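Local coordinates for protein thiosulfate sulfurtransferase (Pseudomonas aeruginosa, PDB 1YT8) that probably transfers sulfur from thiosulfate to cyanide, is built from several rhodanese-like domains, and carries a bound sulfite ion, at residues P371-A376 with S439-R444; I379-L384 with F459-G464; P391-L396 with A430-L435; L424-T429 with A483-D488. One frame throughout, in Å; residues are numbered along the deposited sequence.

Interaction 1 (P371-A376 with S439-R444); sequences PRQPRA and SSLLAR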
loop_
_atom_site.group_PDB
_atom_site.type_symbol
_atom_site.label_atom_id
_atom_site.label_comp_id
_atom_site.label_asym_id
_atom_site.label_seq_id
_atom_site.Cartn_x
_atom_site.Cartn_y
_atom_site.Cartn_z
ATOM N N PRO A 371 -17.065 -7.678 -7.172
ATOM C CA PRO A 371 -17.880 -8.850 -7.495
ATOM C C PRO A 371 -19.338 -8.381 -7.504
ATOM O O PRO A 371 -19.606 -7.196 -7.305
ATOM C CB PRO A 371 -17.572 -9.803 -6.347
ATOM C CG PRO A 371 -17.364 -8.871 -5.195
ATOM C CD PRO A 371 -16.530 -7.766 -5.800
ATOM N N ARG A 372 -20.276 -9.291 -7.736
ATOM C CA ARG A 372 -21.679 -8.908 -7.753
ATOM C C ARG A 372 -22.069 -8.347 -6.389
ATOM O O ARG A 372 -21.707 -8.906 -5.356
ATOM C CB ARG A 372 -22.558 -10.116 -8.106
ATOM C CG ARG A 372 -24.057 -9.834 -8.031
ATOM C CD ARG A 372 -24.901 -10.926 -8.698
ATOM N NE ARG A 372 -24.560 -12.275 -8.246
ATOM C CZ ARG A 372 -23.655 -13.058 -8.830
ATOM N NH1 ARG A 372 -22.992 -12.632 -9.900
ATOM N NH2 ARG A 372 -23.411 -14.268 -8.345
ATOM N N GLN A 373 -22.794 -7.232 -6.394
ATOM C CA GLN A 373 -23.239 -6.588 -5.160
ATOM C C GLN A 373 -24.420 -7.347 -4.561
ATOM O O GLN A 373 -25.436 -7.531 -5.226
ATOM C CB GLN A 373 -23.681 -5.147 -5.444
ATOM C CG GLN A 373 -22.859 -4.070 -4.751
ATOM C CD GLN A 373 -21.497 -3.877 -5.381
ATOM O OE1 GLN A 373 -20.711 -4.820 -5.485
ATOM N NE2 GLN A 373 -21.208 -2.650 -5.806
ATOM N N PRO A 374 -24.302 -7.803 -3.302
ATOM C CA PRO A 374 -25.424 -8.530 -2.697
ATOM C C PRO A 374 -26.630 -7.616 -2.493
ATOM O O PRO A 374 -26.488 -6.398 -2.391
ATOM C CB PRO A 374 -24.841 -9.039 -1.378
ATOM C CG PRO A 374 -23.791 -8.025 -1.054
ATOM C CD PRO A 374 -23.144 -7.775 -2.395
ATOM N N ARG A 375 -27.816 -8.205 -2.434
ATOM C CA ARG A 375 -29.027 -7.420 -2.257
ATOM C C ARG A 375 -29.225 -7.013 -0.803
ATOM O O ARG A 375 -28.762 -7.689 0.113
ATOM C CB ARG A 375 -30.247 -8.207 -2.734
ATOM C CG ARG A 375 -31.532 -7.407 -2.657
ATOM C CD ARG A 375 -32.753 -8.230 -3.029
ATOM N NE ARG A 375 -33.975 -7.460 -2.816
ATOM C CZ ARG A 375 -34.345 -6.960 -1.640
ATOM N NH1 ARG A 375 -33.588 -7.150 -0.566
ATOM N NH2 ARG A 375 -35.467 -6.260 -1.538
ATOM N N ALA A 376 -29.911 -5.895 -0.597
ATOM C CA ALA A 376 -30.177 -5.413 0.747
ATOM C C ALA A 376 -31.327 -4.424 0.762
ATOM O O ALA A 376 -31.525 -3.667 -0.191
ATOM C CB ALA A 376 -28.921 -4.754 1.326
ATOM N N SER A 439 -19.603 4.880 2.502
ATOM C CA SER A 439 -20.557 4.987 1.405
ATOM C C SER A 439 -21.625 3.898 1.394
ATOM O O SER A 439 -22.517 3.930 0.552
ATOM C CB SER A 439 -19.800 4.929 0.083
ATOM O OG SER A 439 -19.160 3.666 -0.050
ATOM N N SER A 440 -21.503 2.941 2.313
ATOM C CA SER A 440 -22.411 1.794 2.460
ATOM C C SER A 440 -21.902 0.575 1.691
ATOM O O SER A 440 -22.486 -0.504 1.767
ATOM C CB SER A 440 -23.835 2.122 1.985
ATOM O OG SER A 440 -23.948 2.036 0.571
ATOM N N LEU A 441 -20.800 0.743 0.967
ATOM C CA LEU A 441 -20.239 -0.350 0.180
ATOM C C LEU A 441 -19.827 -1.570 0.997
ATOM O O LEU A 441 -20.263 -2.685 0.714
ATOM C CB LEU A 441 -19.037 0.132 -0.636
ATOM C CG LEU A 441 -18.383 -0.957 -1.496
ATOM C CD1 LEU A 441 -19.421 -1.579 -2.422
ATOM C CD2 LEU A 441 -17.238 -0.359 -2.297
ATOM N N LEU A 442 -18.981 -1.369 2.001
ATOM C CA LEU A 442 -18.539 -2.491 2.817
ATOM C C LEU A 442 -19.667 -3.059 3.667
ATOM O O LEU A 442 -19.765 -4.271 3.846
ATOM C CB LEU A 442 -17.375 -2.085 3.720
ATOM C CG LEU A 442 -16.881 -3.205 4.648
ATOM C CD1 LEU A 442 -16.720 -4.510 3.870
ATOM C CD2 LEU A 442 -15.562 -2.791 5.289
ATOM N N ALA A 443 -20.521 -2.182 4.184
ATOM C CA ALA A 443 -21.637 -2.619 5.017
ATOM C C ALA A 443 -22.597 -3.539 4.262
ATOM O O ALA A 443 -23.178 -4.456 4.852
ATOM C CB ALA A 443 -22.388 -1.403 5.565
ATOM N N ARG A 444 -22.757 -3.296 2.963
ATOM C CA ARG A 444 -23.643 -4.106 2.129
ATOM C C ARG A 444 -23.215 -5.574 2.110
ATOM O O ARG A 444 -24.053 -6.473 2.126
ATOM C CB ARG A 444 -23.673 -3.559 0.692
ATOM C CG ARG A 444 -24.552 -4.368 -0.268
ATOM C CD ARG A 444 -24.525 -3.803 -1.687
ATOM N NE ARG A 444 -25.287 -2.560 -1.833
ATOM C CZ ARG A 444 -26.609 -2.499 -1.972
ATOM N NH1 ARG A 444 -27.336 -3.612 -1.988
ATOM N NH2 ARG A 444 -27.210 -1.323 -2.101
HETATM O O HOH W 1 -30.452 -3.613 -3.116
#

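Interaction 2 (I379-L384 with F459-G464); sequences IDPTTL and FLLDGG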
loop_
_atom_site.group_PDB
_atom_site.type_symbol
_atom_site.label_atom_id
_atom_site.label_comp_id
_atom_site.label_asym_id
_atom_site.label_seq_id
_atom_site.Cartn_x
_atom_site.Cartn_y
_atom_site.Cartn_z
ATOM N N ILE A 379 -32.576 1.996 3.874
ATOM C CA ILE A 379 -33.329 2.959 4.655
ATOM C C ILE A 379 -32.661 4.317 4.450
ATOM O O ILE A 379 -31.433 4.413 4.449
ATOM C CB ILE A 379 -33.318 2.576 6.153
ATOM C CG1 ILE A 379 -34.116 3.598 6.964
ATOM C CG2 ILE A 379 -31.882 2.480 6.659
ATOM C CD1 ILE A 379 -34.217 3.258 8.445
ATOM N N ASP A 380 -33.465 5.357 4.252
ATOM C CA ASP A 380 -32.935 6.700 4.039
ATOM C C ASP A 380 -32.459 7.298 5.358
ATOM O O ASP A 380 -32.974 6.967 6.422
ATOM C CB ASP A 380 -34.009 7.617 3.430
ATOM C CG ASP A 380 -34.585 7.069 2.133
ATOM O OD1 ASP A 380 -33.798 6.739 1.219
ATOM O OD2 ASP A 380 -35.830 6.975 2.024
ATOM N N PRO A 381 -31.461 8.192 5.303
ATOM C CA PRO A 381 -30.920 8.836 6.502
ATOM C C PRO A 381 -31.983 9.472 7.404
ATOM O O PRO A 381 -31.948 9.303 8.621
ATOM C CB PRO A 381 -29.952 9.866 5.927
ATOM C CG PRO A 381 -29.419 9.159 4.714
ATOM C CD PRO A 381 -30.673 8.555 4.110
ATOM N N THR A 382 -32.929 10.197 6.811
ATOM C CA THR A 382 -33.975 10.843 7.601
ATOM C C THR A 382 -34.873 9.823 8.300
ATOM O O THR A 382 -35.379 10.075 9.391
ATOM C CB THR A 382 -34.845 11.783 6.732
ATOM O OG1 THR A 382 -35.428 11.047 5.652
ATOM C CG2 THR A 382 -33.999 12.916 6.167
ATOM N N THR A 383 -35.075 8.670 7.672
ATOM C CA THR A 383 -35.900 7.629 8.277
ATOM C C THR A 383 -35.135 7.044 9.458
ATOM O O THR A 383 -35.706 6.789 10.516
ATOM C CB THR A 383 -36.209 6.508 7.273
ATOM O OG1 THR A 383 -36.941 7.052 6.169
ATOM C CG2 THR A 383 -37.036 5.408 7.932
ATOM N N LEU A 384 -33.836 6.838 9.274
ATOM C CA LEU A 384 -33.008 6.298 10.343
ATOM C C LEU A 384 -33.039 7.239 11.544
ATOM O O LEU A 384 -33.123 6.797 12.688
ATOM C CB LEU A 384 -31.562 6.117 9.875
ATOM C CG LEU A 384 -30.595 5.693 10.988
ATOM C CD1 LEU A 384 -31.067 4.383 11.605
ATOM C CD2 LEU A 384 -29.184 5.555 10.433
ATOM N N PHE A 459 -31.018 -3.747 7.904
ATOM C CA PHE A 459 -31.115 -2.762 6.832
ATOM C C PHE A 459 -29.777 -2.100 6.535
ATOM O O PHE A 459 -28.882 -2.074 7.383
ATOM C CB PHE A 459 -32.120 -1.675 7.214
ATOM C CG PHE A 459 -33.534 -2.162 7.280
ATOM C CD1 PHE A 459 -34.402 -1.965 6.211
ATOM C CD2 PHE A 459 -33.993 -2.844 8.403
ATOM C CE1 PHE A 459 -35.712 -2.444 6.263
ATOM C CE2 PHE A 459 -35.299 -3.327 8.462
ATOM C CZ PHE A 459 -36.157 -3.126 7.390
ATOM N N LEU A 460 -29.663 -1.558 5.327
ATOM C CA LEU A 460 -28.458 -0.866 4.890
ATOM C C LEU A 460 -28.781 0.616 4.744
ATOM O O LEU A 460 -29.757 0.981 4.087
ATOM C CB LEU A 460 -27.991 -1.408 3.536
ATOM C CG LEU A 460 -26.743 -0.757 2.936
ATOM C CD1 LEU A 460 -25.536 -1.086 3.808
ATOM C CD2 LEU A 460 -26.523 -1.271 1.507
ATOM N N LEU A 461 -27.972 1.466 5.364
ATOM C CA LEU A 461 -28.186 2.903 5.263
ATOM C C LEU A 461 -27.857 3.331 3.837
ATOM O O LEU A 461 -26.721 3.174 3.378
ATOM C CB LEU A 461 -27.289 3.649 6.254
ATOM C CG LEU A 461 -27.431 5.174 6.273
ATOM C CD1 LEU A 461 -28.875 5.549 6.573
ATOM C CD2 LEU A 461 -26.503 5.766 7.325
ATOM N N ASP A 462 -28.860 3.858 3.140
ATOM C CA ASP A 462 -28.713 4.308 1.759
ATOM C C ASP A 462 -27.676 5.425 1.665
ATOM O O ASP A 462 -27.918 6.538 2.128
ATOM C CB ASP A 462 -30.057 4.830 1.241
ATOM C CG ASP A 462 -30.179 4.754 -0.274
ATOM O OD1 ASP A 462 -29.171 4.978 -0.979
ATOM O OD2 ASP A 462 -31.297 4.480 -0.761
ATOM N N GLY A 463 -26.525 5.128 1.072
ATOM C CA GLY A 463 -25.487 6.138 0.933
ATOM C C GLY A 463 -24.509 6.216 2.094
ATOM O O GLY A 463 -23.582 7.032 2.085
ATOM N N GLY A 464 -24.715 5.376 3.102
ATOM C CA GLY A 464 -23.824 5.364 4.249
ATOM C C GLY A 464 -23.752 6.650 5.053
ATOM O O GLY A 464 -24.591 7.541 4.916
#

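Interaction 3 (P391-L396 with A430-L435); sequences PGTRVL and AERYVL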
loop_
_atom_site.group_PDB
_atom_site.type_symbol
_atom_site.label_atom_id
_atom_site.label_comp_id
_atom_site.label_asym_id
_atom_site.label_seq_id
_atom_site.Cartn_x
_atom_site.Cartn_y
_atom_site.Cartn_z
ATOM N N PRO A 391 -35.678 3.640 21.490
ATOM C CA PRO A 391 -34.701 2.556 21.613
ATOM C C PRO A 391 -35.098 1.344 20.774
ATOM O O PRO A 391 -36.248 1.227 20.349
ATOM C CB PRO A 391 -34.703 2.258 23.110
ATOM C CG PRO A 391 -36.119 2.575 23.507
ATOM C CD PRO A 391 -36.380 3.868 22.766
ATOM N N GLY A 392 -34.141 0.454 20.527
ATOM C CA GLY A 392 -34.425 -0.739 19.750
ATOM C C GLY A 392 -33.665 -0.850 18.439
ATOM O O GLY A 392 -33.587 -1.933 17.855
ATOM N N THR A 393 -33.108 0.260 17.965
ATOM C CA THR A 393 -32.366 0.245 16.712
ATOM C C THR A 393 -30.867 0.266 16.964
ATOM O O THR A 393 -30.352 1.185 17.604
ATOM C CB THR A 393 -32.728 1.455 15.826
ATOM O OG1 THR A 393 -34.119 1.403 15.484
ATOM C CG2 THR A 393 -31.902 1.447 14.548
ATOM N N ARG A 394 -30.170 -0.751 16.464
ATOM C CA ARG A 394 -28.722 -0.831 16.626
ATOM C C ARG A 394 -28.024 -0.471 15.319
ATOM O O ARG A 394 -28.273 -1.078 14.273
ATOM C CB ARG A 394 -28.296 -2.235 17.066
ATOM C CG ARG A 394 -26.777 -2.418 17.165
ATOM C CD ARG A 394 -26.165 -1.472 18.200
ATOM N NE ARG A 394 -26.434 -1.909 19.566
ATOM C CZ ARG A 394 -26.194 -1.178 20.652
ATOM N NH1 ARG A 394 -25.680 0.039 20.544
ATOM N NH2 ARG A 394 -26.459 -1.675 21.851
ATOM N N VAL A 395 -27.164 0.536 15.381
ATOM C CA VAL A 395 -26.424 0.968 14.204
ATOM C C VAL A 395 -24.996 0.451 14.309
ATOM O O VAL A 395 -24.313 0.694 15.300
ATOM C CB VAL A 395 -26.394 2.504 14.094
ATOM C CG1 VAL A 395 -25.530 2.926 12.908
ATOM C CG2 VAL A 395 -27.813 3.039 13.931
ATOM N N LEU A 396 -24.562 -0.276 13.283
ATOM C CA LEU A 396 -23.215 -0.830 13.233
ATOM C C LEU A 396 -22.420 -0.094 12.159
ATOM O O LEU A 396 -22.860 -0.005 11.011
ATOM C CB LEU A 396 -23.271 -2.324 12.898
ATOM C CG LEU A 396 -24.110 -3.198 13.829
ATOM C CD1 LEU A 396 -23.969 -4.661 13.412
ATOM C CD2 LEU A 396 -23.653 -3.003 15.275
ATOM N N ALA A 430 -31.335 -6.391 19.676
ATOM C CA ALA A 430 -31.954 -5.218 19.083
ATOM C C ALA A 430 -33.202 -5.665 18.339
ATOM O O ALA A 430 -33.357 -6.847 18.029
ATOM C CB ALA A 430 -30.988 -4.545 18.121
ATOM N N GLU A 431 -34.094 -4.721 18.060
ATOM C CA GLU A 431 -35.311 -5.043 17.333
ATOM C C GLU A 431 -35.000 -4.991 15.842
ATOM O O GLU A 431 -35.671 -5.627 15.029
ATOM C CB GLU A 431 -36.423 -4.051 17.694
ATOM C CG GLU A 431 -36.737 -4.042 19.189
ATOM C CD GLU A 431 -38.055 -3.369 19.528
ATOM O OE1 GLU A 431 -38.227 -2.175 19.208
ATOM O OE2 GLU A 431 -38.922 -4.043 20.126
ATOM N N ARG A 432 -33.952 -4.247 15.496
ATOM C CA ARG A 432 -33.544 -4.100 14.106
ATOM C C ARG A 432 -32.142 -3.501 14.021
ATOM O O ARG A 432 -31.740 -2.708 14.874
ATOM C CB ARG A 432 -34.537 -3.199 13.371
ATOM C CG ARG A 432 -34.772 -1.868 14.072
ATOM C CD ARG A 432 -36.058 -1.197 13.611
ATOM N NE ARG A 432 -36.293 0.059 14.320
ATOM C CZ ARG A 432 -37.397 0.792 14.204
ATOM N NH1 ARG A 432 -38.379 0.397 13.406
ATOM N NH2 ARG A 432 -37.522 1.925 14.886
ATOM N N TYR A 433 -31.408 -3.886 12.982
ATOM C CA TYR A 433 -30.052 -3.395 12.770
ATOM C C TYR A 433 -29.970 -2.574 11.495
ATOM O O TYR A 433 -30.632 -2.879 10.504
ATOM C CB TYR A 433 -29.072 -4.562 12.636
ATOM C CG TYR A 433 -28.856 -5.369 13.889
ATOM C CD1 TYR A 433 -27.828 -5.053 14.780
ATOM C CD2 TYR A 433 -29.662 -6.467 14.176
ATOM C CE1 TYR A 433 -27.609 -5.818 15.923
ATOM C CE2 TYR A 433 -29.455 -7.234 15.315
ATOM C CZ TYR A 433 -28.428 -6.907 16.183
ATOM O OH TYR A 433 -28.236 -7.670 17.308
ATOM N N VAL A 434 -29.148 -1.532 11.530
ATOM C CA VAL A 434 -28.923 -0.685 10.372
ATOM C C VAL A 434 -27.405 -0.633 10.221
ATOM O O VAL A 434 -26.698 -0.242 11.150
ATOM C CB VAL A 434 -29.473 0.737 10.578
ATOM C CG1 VAL A 434 -29.129 1.597 9.364
ATOM C CG2 VAL A 434 -30.990 0.686 10.768
ATOM N N LEU A 435 -26.908 -1.049 9.062
ATOM C CA LEU A 435 -25.467 -1.071 8.826
ATOM C C LEU A 435 -25.002 0.119 7.992
ATOM O O LEU A 435 -25.691 0.551 7.068
ATOM C CB LEU A 435 -25.075 -2.375 8.124
ATOM C CG LEU A 435 -25.770 -3.656 8.614
ATOM C CD1 LEU A 435 -25.156 -4.845 7.891
ATOM C CD2 LEU A 435 -25.627 -3.817 10.123
HETATM O O HOH W 2 -35.738 2.281 17.295
#

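Interaction 4 (L424-T429 with A483-D488); sequences LERLGT and ASPRID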
loop_
_atom_site.group_PDB
_atom_site.type_symbol
_atom_site.label_atom_id
_atom_site.label_comp_id
_atom_site.label_asym_id
_atom_site.label_seq_id
_atom_site.Cartn_x
_atom_site.Cartn_y
_atom_site.Cartn_z
ATOM N N LEU A 424 -21.860 -8.598 18.160
ATOM C CA LEU A 424 -23.300 -8.681 18.359
ATOM C C LEU A 424 -23.643 -9.174 19.760
ATOM O O LEU A 424 -24.602 -8.701 20.370
ATOM C CB LEU A 424 -23.924 -9.592 17.297
ATOM C CG LEU A 424 -23.810 -9.084 15.857
ATOM C CD1 LEU A 424 -24.399 -10.107 14.898
ATOM C CD2 LEU A 424 -24.534 -7.754 15.724
ATOM N N GLU A 425 -22.861 -10.122 20.270
ATOM C CA GLU A 425 -23.091 -10.641 21.611
ATOM C C GLU A 425 -22.910 -9.502 22.609
ATOM O O GLU A 425 -23.747 -9.304 23.490
ATOM C CB GLU A 425 -22.109 -11.771 21.937
ATOM C CG GLU A 425 -22.237 -12.982 21.034
ATOM C CD GLU A 425 -21.285 -14.103 21.414
ATOM O OE1 GLU A 425 -20.112 -13.813 21.733
ATOM O OE2 GLU A 425 -21.707 -15.277 21.379
ATOM N N ARG A 426 -21.820 -8.749 22.460
ATOM C CA ARG A 426 -21.534 -7.624 23.351
ATOM C C ARG A 426 -22.615 -6.545 23.335
ATOM O O ARG A 426 -23.001 -6.027 24.385
ATOM C CB ARG A 426 -20.189 -6.979 22.984
ATOM C CG ARG A 426 -18.978 -7.768 23.441
ATOM C CD ARG A 426 -17.675 -7.141 22.950
ATOM N NE ARG A 426 -16.520 -7.865 23.475
ATOM C CZ ARG A 426 -15.270 -7.707 23.050
ATOM N NH1 ARG A 426 -14.994 -6.844 22.081
ATOM N NH2 ARG A 426 -14.290 -8.403 23.612
ATOM N N LEU A 427 -23.098 -6.207 22.146
ATOM C CA LEU A 427 -24.113 -5.173 21.998
ATOM C C LEU A 427 -25.494 -5.588 22.499
ATOM O O LEU A 427 -26.394 -4.752 22.625
ATOM C CB LEU A 427 -24.179 -4.732 20.538
ATOM C CG LEU A 427 -22.894 -4.028 20.083
ATOM C CD1 LEU A 427 -22.879 -3.860 18.574
ATOM C CD2 LEU A 427 -22.789 -2.675 20.781
ATOM N N GLY A 428 -25.655 -6.875 22.786
ATOM C CA GLY A 428 -26.927 -7.361 23.287
ATOM C C GLY A 428 -27.897 -7.714 22.181
ATOM O O GLY A 428 -27.516 -8.307 21.172
ATOM N N THR A 429 -29.161 -7.366 22.372
ATOM C CA THR A 429 -30.170 -7.656 21.368
ATOM C C THR A 429 -30.765 -6.351 20.871
ATOM O O THR A 429 -30.693 -5.325 21.551
ATOM C CB THR A 429 -31.299 -8.543 21.936
ATOM O OG1 THR A 429 -31.978 -7.845 22.984
ATOM C CG2 THR A 429 -30.727 -9.840 22.490
ATOM N N ALA A 483 -17.369 -1.954 19.767
ATOM C CA ALA A 483 -17.843 -3.306 20.027
ATOM C C ALA A 483 -16.804 -4.345 19.612
ATOM O O ALA A 483 -17.016 -5.547 19.769
ATOM C CB ALA A 483 -19.152 -3.545 19.287
ATOM N N SER A 484 -15.685 -3.865 19.077
ATOM C CA SER A 484 -14.583 -4.721 18.639
ATOM C C SER A 484 -13.277 -4.031 19.011
ATOM O O SER A 484 -13.250 -2.825 19.229
ATOM C CB SER A 484 -14.610 -4.913 17.115
ATOM O OG SER A 484 -15.772 -5.592 16.675
ATOM N N PRO A 485 -12.173 -4.789 19.091
ATOM C CA PRO A 485 -10.880 -4.187 19.438
ATOM C C PRO A 485 -10.307 -3.440 18.229
ATOM O O PRO A 485 -10.453 -3.898 17.098
ATOM C CB PRO A 485 -10.037 -5.398 19.826
ATOM C CG PRO A 485 -10.556 -6.460 18.892
ATOM C CD PRO A 485 -12.059 -6.255 18.971
ATOM N N ARG A 486 -9.665 -2.295 18.459
ATOM C CA ARG A 486 -9.090 -1.526 17.354
ATOM C C ARG A 486 -7.774 -2.122 16.873
ATOM O O ARG A 486 -6.697 -1.641 17.226
ATOM C CB ARG A 486 -8.858 -0.063 17.752
ATOM C CG ARG A 486 -10.123 0.762 17.881
ATOM C CD ARG A 486 -9.810 2.241 18.097
ATOM N NE ARG A 486 -9.221 2.873 16.918
ATOM C CZ ARG A 486 -8.920 4.167 16.837
ATOM N NH1 ARG A 486 -9.151 4.966 17.870
ATOM N NH2 ARG A 486 -8.403 4.668 15.722
ATOM N N ILE A 487 -7.868 -3.170 16.063
ATOM C CA ILE A 487 -6.686 -3.829 15.521
ATOM C C ILE A 487 -6.691 -3.771 13.995
ATOM O O ILE A 487 -5.903 -4.459 13.341
ATOM C CB ILE A 487 -6.637 -5.313 15.943
ATOM C CG1 ILE A 487 -7.917 -6.024 15.483
ATOM C CG2 ILE A 487 -6.455 -5.419 17.451
ATOM C CD1 ILE A 487 -7.908 -7.529 15.695
ATOM N N ASP A 488 -7.571 -2.946 13.430
ATOM C CA ASP A 488 -7.675 -2.851 11.984
ATOM C C ASP A 488 -6.536 -2.098 11.305
ATOM O O ASP A 488 -6.389 -2.172 10.087
ATOM C CB ASP A 488 -9.046 -2.272 11.575
ATOM C CG ASP A 488 -9.307 -0.873 12.122
ATOM O OD1 ASP A 488 -8.833 -0.539 13.226
ATOM O OD2 ASP A 488 -10.025 -0.109 11.444
#

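Interaction 1 (P371-A376 with S439-R444)
R444 and P374 make the polar part of this surface contact. NH1 of R444 donates to the carbonyl O of P374 at 2.9 Å, with an N-H...O angle of 155°. The oxygen lies at the edge of the guanidinium, near its plane, and the donor lies in the plane of the carbonyl group. A water extends the link: it donates to O of A376 at 3.1 Å and accepts a weak bond from NH1 of R444. One NH1 thus reaches two backbone carbonyls of 371-376, one directly and one through solvent.

Packing contacts accompany this bond. The R444 chain bends at chi3 (-74°), which carries NE round after CD. Its CD lies 3.5 Å from CG of Q373, whose side chain crosses it at about a right angle. R444 CG packs 3.8 Å from CG of P374, and the same proline CG stands 3.5 Å from O of R444. CB of A376 comes within 3.8 Å of NH1, adding an alkyl neighbour beside the bonded nitrogen.

The helix that begins here follows strand 432-436 and C437, which by its place after the strand probably corresponds to C193 of another rhodanese-like domain of this chain, where sulfite is bound at C193-R198. Around the contact, P374 and Q373 also rest on F445 of helix 441-454, A376 and R444 meet L460 of strand 458-461, and P371, L441 and L442 lean on helix 51-58.

Interaction 2 (I379-L384 with F459-G464)
The carboxylates of D380 and D462 lie side by side and point the same way, their planes 23° apart. Their nearest atoms are OD1 of D380 and OD2 of D462, 3.9 Å apart. F459 meets I379 through its CB, which lies against CG2 of I379, while W387 packs edge-to-face with the F459 ring.

Next to the acids in sequence, the backbones form a short parallel bridge between I379 and L461. N of I379 donates to O of L460 at 3.0 Å, and N of D462 donates to O of I379 at 2.9 Å, the latter nearly straight at 171°. This adds strand 378-379 to the edge of the five-stranded parallel sheet of a rhodanese-like domain.

L461 supplies the side-chain packing. Its chi1 (-179°) sets CG anti to the backbone N. Its CD1 packs against the backbone at O of I379, 3.5 Å away, and lies 4.1 Å from CG of P381 and 3.9 Å from CD2 of L384, whose side chain crosses that of L461 at about a right angle. Helix 381-387 is thereby packed onto the end of strand 458-461. The chain then leaves the sheet through a type II turn from L461 to G464, closed by G464 N bonding to L461 O at 3.0 Å, with G463 at its positive-phi corner.

The chemistry is divided: backbone bonds and leucine packing hold the segments together, whereas the two neighbouring acids probably repel each other, which may raise the proton affinity of one of them.

Interaction 3 (P391-L396 with A430-L435)
R432 turns its CG between the backbone N and the carbonyl carbon (chi1 52°) and then extends as far as NE, while T393 sets OG1 beside its own backbone N (chi1 -62°); together these bring NE of R432 to OG1 of T393. The two residues form a pair on neighbouring parallel strands, 393-396 and 432-435, inside the five-stranded sheet of a rhodanese-like domain. The NE bond is 2.8 Å long, and the hydroxyl sits at the edge of the guanidinium, in its plane. W387 makes a cation-pi contact with R432 on the same side of the sheet.

The ladder runs in register from T393 with R432 to L396 with L435. R394 N donates to R432 O at 3.0 Å, V434 N to R394 O, and L396 N to V434 O. Where the strands begin, O of G392 takes two donors, E431 N at 2.8 Å and, weakly, R432 N.

On the face opposite T393 and R432, A430 CB lies over one face of the Y433 ring, offset toward the rim. R394 CB meets CD1 of that ring at 3.7 Å, and the same CB lies equally near A430 CB. Farther along, L396 and L435 run side by side in the same direction, with CD1 of L396 3.8 Å from CD2 of L435, and helices 420-427 and 441-454 add further contacts to this face.

Beside T393 and R432 a water joins the pair once more, lying 2.6 Å from OG1 of T393 and accepting from NH2 of R432 at 3.0 Å.

Interaction 4 (L424-T429 with A483-D488)
R426 reaches from helix 420-427 of the rhodanese-like domain to A483, and its side chain can be followed outward. CB points toward the loop, and CG stands anti to the carbonyl carbon (chi1 -76°). From CG to NE the chain is extended, so it spans the distance without folding back. CD is the first atom to meet the loop, 3.6 Å from O of A483. At the tip, NH1 donates to that same oxygen in a weak bond of 3.3 Å, with an N-H...O angle of 152°. The oxygen lies at the guanidinium edge, near its plane, as do CA of S484 and CD of P485; both carbons are more distant neighbours of NH1, at 4.1 and 4.3 Å. The arginine thus meets one carbonyl of the loop through CD and, weakly, through NH1.

The apolar half of the contact belongs to L427. Its forked end packs against CB of A483: CD1 stands at 3.8 Å, CG at 3.9 Å and CD2 at 4.0 Å from that methyl. Here the A483 methyl rests against the leucine fork, close to the last turn of the helix, after which G428 leaves helical geometry with positive phi.

The loop, which follows helix 464-470, packs on helix 420-427 and on the short edge strand 413-414: A483 shares a backbone bond with W414, and S484 OG bonds to the backbone N of L416. A423 of helix 420-427 also touches A483 and S484. L427 also packs on L396 of strand 393-397, and farther down the loop I487 bonds through its backbone to D33.

In the fold
Along the chain, 371-376 comes first and closes on 439-444 in interaction 1, at the start of helix 441-454. Segment 379-384 follows and closes later, on 459-464, so interactions 1 and 2 cross. Interaction 3, joining 391-396 with 430-435, is enclosed by both loops. Interaction 4 opens at 424-429, before interaction 3 closes, and ends at 483-488, crossing all three others. Interactions 2 and 3 share the sheet: strand 458-461 lies beside 432-436, which lies beside 393-397. Interaction 1 ties the loop before strand 378-379 to helix 441-454, which touches the sheet at L460 and L435, while interaction 4 ties helix 420-427, which meets interaction 3, to the loop after helix 464-470.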